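Side-chain contacts in pyroglutatmate porin OpdO (Pseudomonas aeruginosa, PDB 3SZV), which forms a beta-barrel channel in the outer membrane of Pseudomonas aeruginosa and probably lets small carboxylate solutes, such as pyroglutamate, pass: residues 166-171 with 175-180; 338-341 with 346-349. All coordinates share one frame; numbering follows the deposited sequence.

Overall arrangement
Both contacts belong to the antiparallel beta-barrel of the OprD family, and each ties a strand to the chain that follows it. Interaction 1 comes first along the sequence and joins the end of strand 159-170 to the loop leading into strand 180-182. Interaction 2 closes the hairpin of strands 329-343 and 346-361, much later in the chain. Their centres lie about 34 Å apart and their nearest atoms about 24 Å, so the two do not touch. The centre of interaction 1 is about 16 Å from the centre of the chain, that of interaction 2 about 27 Å. The two make separate chain reversals in the barrel, one with an irregular return, the other a bulged hairpin.

Interaction 1 of 2, residues 166-171 with 175-180; sequences LDRNKL and SDYQVF
With chi1 of Tyr177 at -76°, CG points away from the carbonyl carbon and the ring is laid beside Arg168 and Lys170. Tyr177 CB touches Arg168 CB at 3.5 Å, and Tyr177 CD2 lies 3.6 Å from Lys170 CB. A similar turn, chi1 -58°, carries the Phe180 ring back to the strand. Phe180 CZ reaches Arg168 O at 3.5 Å and Phe180 CE1 approaches Asn169 CB at 3.7 Å, while Leu166 O sits at the ring edge. Between the two rings, Asn169 and Gln178 form a single antiparallel hydrogen-bonded pair; the bond from Asn169 N to Gln178 O is 2.8 Å and nearly straight at 170°. Gln178, extended beyond CG, lays NE2 against Leu171 CD1 at 3.8 Å, and its OE1 lies 2.7 Å from a water that accepts a bond from Leu171 N. On the strand's other side, Asp167 and Arg168 make a classic beta bulge opposite Arg147, and Asn169 ND2 bonds Glu144. Lys170 bends at its last two torsions, bringing NZ 2.8 Å from Leu171 O and onto Pro143 O, Ser174 O and Tyr106 OH. These four oxygens, one more than the ammonium protons, probably favour its charged form and tie the turn to its surroundings.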
loop_
_atom_site.group_PDB
_atom_site.type_symbol
_atom_site.label_atom_id
_atom_site.label_comp_id
_atom_site.label_asym_id
_atom_site.label_seq_id
_atom_site.Cartn_x
_atom_site.Cartn_y
_atom_site.Cartn_z
ATOM N N LEU A 166 -14.888 3.871 -5.754
ATOM C CA LEU A 166 -14.326 4.906 -4.892
ATOM C C LEU A 166 -14.637 6.254 -5.494
ATOM O O LEU A 166 -14.597 6.408 -6.724
ATOM C CB LEU A 166 -12.808 4.769 -4.787
ATOM C CG LEU A 166 -12.232 3.380 -4.510
ATOM C CD1 LEU A 166 -10.704 3.410 -4.498
ATOM C CD2 LEU A 166 -12.795 2.800 -3.205
ATOM N N ASP A 167 -14.937 7.243 -4.663
ATOM C CA ASP A 167 -15.163 8.565 -5.219
ATOM C C ASP A 167 -14.367 9.698 -4.588
ATOM O O ASP A 167 -14.488 10.841 -5.017
ATOM C CB ASP A 167 -16.655 8.901 -5.336
ATOM C CG ASP A 167 -17.328 9.097 -4.003
ATOM O OD1 ASP A 167 -16.642 9.033 -2.957
ATOM O OD2 ASP A 167 -18.558 9.351 -4.020
ATOM N N ARG A 168 -13.551 9.382 -3.586
ATOM C CA ARG A 168 -12.685 10.391 -2.968
ATOM C C ARG A 168 -11.389 9.781 -2.486
ATOM O O ARG A 168 -11.338 8.591 -2.152
ATOM C CB ARG A 168 -13.342 11.042 -1.747
ATOM C CG ARG A 168 -14.713 11.662 -1.982
ATOM C CD ARG A 168 -14.623 13.011 -2.661
ATOM N NE ARG A 168 -15.924 13.673 -2.654
ATOM C CZ ARG A 168 -16.838 13.540 -3.610
ATOM N NH1 ARG A 168 -16.595 12.773 -4.667
ATOM N NH2 ARG A 168 -17.998 14.181 -3.513
ATOM N N ASN A 169 -10.373 10.641 -2.388
ATOM C CA ASN A 169 -9.052 10.324 -1.861
ATOM C C ASN A 169 -8.775 11.290 -0.715
ATOM O O ASN A 169 -8.838 12.504 -0.906
ATOM C CB ASN A 169 -8.042 10.563 -2.991
ATOM C CG ASN A 169 -6.650 9.988 -2.728
ATOM O OD1 ASN A 169 -5.787 10.043 -3.624
ATOM N ND2 ASN A 169 -6.417 9.442 -1.549
ATOM N N LYS A 170 -8.496 10.768 0.477
ATOM C CA LYS A 170 -7.956 11.611 1.539
ATOM C C LYS A 170 -6.468 11.332 1.635
ATOM O O LYS A 170 -6.060 10.275 2.112
ATOM C CB LYS A 170 -8.614 11.336 2.894
ATOM C CG LYS A 170 -8.086 12.279 4.001
ATOM C CD LYS A 170 -8.190 11.679 5.401
ATOM C CE LYS A 170 -7.204 10.532 5.612
ATOM N NZ LYS A 170 -5.781 10.989 5.649
ATOM N N LEU A 171 -5.655 12.262 1.146
ATOM C CA LEU A 171 -4.217 12.058 1.179
ATOM C C LEU A 171 -3.748 11.824 2.608
ATOM O O LEU A 171 -4.358 12.310 3.572
ATOM C CB LEU A 171 -3.487 13.256 0.580
ATOM C CG LEU A 171 -3.853 13.593 -0.866
ATOM C CD1 LEU A 171 -3.104 14.848 -1.313
ATOM C CD2 LEU A 171 -3.559 12.435 -1.812
ATOM N N SER A 175 -6.876 16.172 5.966
ATOM C CA SER A 175 -8.108 15.714 6.597
ATOM C C SER A 175 -9.259 15.580 5.612
ATOM O O SER A 175 -10.181 14.803 5.833
ATOM C CB SER A 175 -8.518 16.679 7.712
ATOM O OG SER A 175 -8.792 17.964 7.183
ATOM N N ASP A 176 -9.213 16.334 4.519
ATOM C CA ASP A 176 -10.363 16.415 3.625
ATOM C C ASP A 176 -10.300 15.417 2.481
ATOM O O ASP A 176 -9.255 15.230 1.863
ATOM C CB ASP A 176 -10.497 17.832 3.057
ATOM C CG ASP A 176 -11.108 18.806 4.047
ATOM O OD1 ASP A 176 -11.311 18.425 5.220
ATOM O OD2 ASP A 176 -11.381 19.959 3.652
ATOM N N TYR A 177 -11.427 14.762 2.216
ATOM C CA TYR A 177 -11.580 13.990 0.992
ATOM C C TYR A 177 -11.558 14.933 -0.205
ATOM O O TYR A 177 -12.175 16.001 -0.176
ATOM C CB TYR A 177 -12.896 13.209 1.003
ATOM C CG TYR A 177 -12.891 11.971 1.875
ATOM C CD1 TYR A 177 -13.798 11.827 2.915
ATOM C CD2 TYR A 177 -11.984 10.946 1.650
ATOM C CE1 TYR A 177 -13.801 10.691 3.709
ATOM C CE2 TYR A 177 -11.976 9.811 2.428
ATOM C CZ TYR A 177 -12.883 9.680 3.454
ATOM O OH TYR A 177 -12.878 8.549 4.254
ATOM N N GLN A 178 -10.840 14.539 -1.249
ATOM C CA GLN A 178 -10.806 15.303 -2.492
ATOM C C GLN A 178 -10.963 14.372 -3.677
ATOM O O GLN A 178 -10.900 13.153 -3.539
ATOM C CB GLN A 178 -9.502 16.096 -2.613
ATOM C CG GLN A 178 -8.247 15.249 -2.638
ATOM C CD GLN A 178 -6.984 16.068 -2.399
ATOM O OE1 GLN A 178 -6.826 16.698 -1.352
ATOM N NE2 GLN A 178 -6.082 16.061 -3.373
ATOM N N VAL A 179 -11.179 14.939 -4.857
ATOM C CA VAL A 179 -11.258 14.107 -6.050
ATOM C C VAL A 179 -9.881 13.580 -6.445
ATOM O O VAL A 179 -8.848 14.010 -5.919
ATOM C CB VAL A 179 -11.902 14.845 -7.242
ATOM C CG1 VAL A 179 -13.334 15.262 -6.909
ATOM C CG2 VAL A 179 -11.060 16.034 -7.651
ATOM N N PHE A 180 -9.877 12.640 -7.376
ATOM C CA PHE A 180 -8.649 11.969 -7.781
ATOM C C PHE A 180 -7.904 12.659 -8.914
ATOM O O PHE A 180 -8.481 13.403 -9.710
ATOM C CB PHE A 180 -8.964 10.564 -8.306
ATOM C CG PHE A 180 -9.666 9.669 -7.327
ATOM C CD1 PHE A 180 -8.987 9.130 -6.252
ATOM C CD2 PHE A 180 -10.994 9.314 -7.529
ATOM C CE1 PHE A 180 -9.634 8.277 -5.357
ATOM C CE2 PHE A 180 -11.642 8.467 -6.645
ATOM C CZ PHE A 180 -10.964 7.947 -5.570
HETATM O O HOH W 1 -6.793 14.832 0.574
#

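Interaction 2 of 2, residues 338-341 with 346-349; sequences GDNV and ANDG
A G1 beta bulge lies near the turn of the hairpin formed by strands 329-343 and 346-361, where Asn340 and Val341 both face Gly349. The left-handed backbone of Asn340, with phi at 67°, lets the extra residue fit. Val341 N donates to Gly349 O at 3.0 Å, and Gly349 N answers with a bond to Val341 O at 2.9 Å that lies in the carbonyl plane, on a lone pair. Val341 CB lies 3.5 Å from Gly349 O, and the bare CA of Gly349 leaves room for it on that face. Asn347 adds a third link: chi1 at -79° sets CG anti to the carbonyl carbon, from where the amide reaches across. Asn347 ND2 gives a nearly straight bond, 176° at the hydrogen, to Asn340 O at 2.9 Å, and the acceptor lies in the amide plane. A water bridges the strands at the bulge, accepting from Asn340 N at 2.8 Å and donating to Asn347 O at 3.1 Å. Asp309, just before strand 311-320, accepts from both Asn347 ND2 and Asn340 ND2. Asp339 pairs with Arg311 of that strand, while Asn382, just past strand 371-381, bonds Asp348 O, joining the hairpin to both neighbours.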
loop_
_atom_site.group_PDB
_atom_site.type_symbol
_atom_site.label_atom_id
_atom_site.label_comp_id
_atom_site.label_asym_id
_atom_site.label_seq_id
_atom_site.Cartn_x
_atom_site.Cartn_y
_atom_site.Cartn_z
ATOM N N GLY A 338 17.933 2.151 -12.576
ATOM C CA GLY A 338 17.091 2.324 -13.747
ATOM C C GLY A 338 17.836 3.002 -14.883
ATOM O O GLY A 338 18.672 3.881 -14.666
ATOM N N ASP A 339 17.523 2.581 -16.101
ATOM C CA ASP A 339 18.035 3.254 -17.291
ATOM C C ASP A 339 16.991 3.243 -18.407
ATOM O O ASP A 339 15.831 2.865 -18.190
ATOM C CB ASP A 339 19.400 2.679 -17.721
ATOM C CG ASP A 339 19.300 1.305 -18.354
ATOM O OD1 ASP A 339 18.216 0.697 -18.346
ATOM O OD2 ASP A 339 20.336 0.822 -18.865
ATOM N N ASN A 340 17.391 3.684 -19.595
ATOM C CA ASN A 340 16.498 3.770 -20.745
ATOM C C ASN A 340 15.397 4.816 -20.586
ATOM O O ASN A 340 14.470 4.864 -21.387
ATOM C CB ASN A 340 15.885 2.402 -21.084
ATOM C CG ASN A 340 15.431 2.314 -22.538
ATOM O OD1 ASN A 340 16.201 2.614 -23.458
ATOM N ND2 ASN A 340 14.176 1.917 -22.752
ATOM N N VAL A 341 15.492 5.650 -19.554
ATOM C CA VAL A 341 14.416 6.604 -19.303
ATOM C C VAL A 341 14.361 7.664 -20.403
ATOM O O VAL A 341 15.387 8.218 -20.800
ATOM C CB VAL A 341 14.546 7.259 -17.918
ATOM C CG1 VAL A 341 13.471 8.333 -17.722
ATOM C CG2 VAL A 341 14.458 6.195 -16.829
ATOM N N ALA A 346 15.439 11.371 -26.559
ATOM C CA ALA A 346 16.491 10.418 -26.214
ATOM C C ALA A 346 16.010 9.438 -25.145
ATOM O O ALA A 346 14.955 9.629 -24.541
ATOM C CB ALA A 346 17.731 11.141 -25.723
ATOM N N ASN A 347 16.789 8.387 -24.917
ATOM C CA ASN A 347 16.473 7.420 -23.866
ATOM C C ASN A 347 17.695 7.173 -22.983
ATOM O O ASN A 347 18.000 6.034 -22.626
ATOM C CB ASN A 347 15.956 6.115 -24.468
ATOM C CG ASN A 347 14.501 6.207 -24.892
ATOM O OD1 ASN A 347 14.184 6.585 -26.017
ATOM N ND2 ASN A 347 13.599 5.864 -23.972
ATOM N N ASP A 348 18.389 8.257 -22.646
ATOM C CA ASP A 348 19.619 8.171 -21.864
ATOM C C ASP A 348 19.423 8.598 -20.420
ATOM O O ASP A 348 20.383 8.904 -19.719
ATOM C CB ASP A 348 20.748 8.979 -22.522
ATOM C CG ASP A 348 20.430 10.469 -22.634
ATOM O OD1 ASP A 348 19.260 10.857 -22.430
ATOM O OD2 ASP A 348 21.356 11.255 -22.947
ATOM N N GLY A 349 18.170 8.612 -19.974
ATOM C CA GLY A 349 17.865 8.880 -18.579
ATOM C C GLY A 349 18.230 7.705 -17.691
ATOM O O GLY A 349 17.939 6.554 -18.021
HETATM O O HOH W 2 19.810 4.929 -20.392
#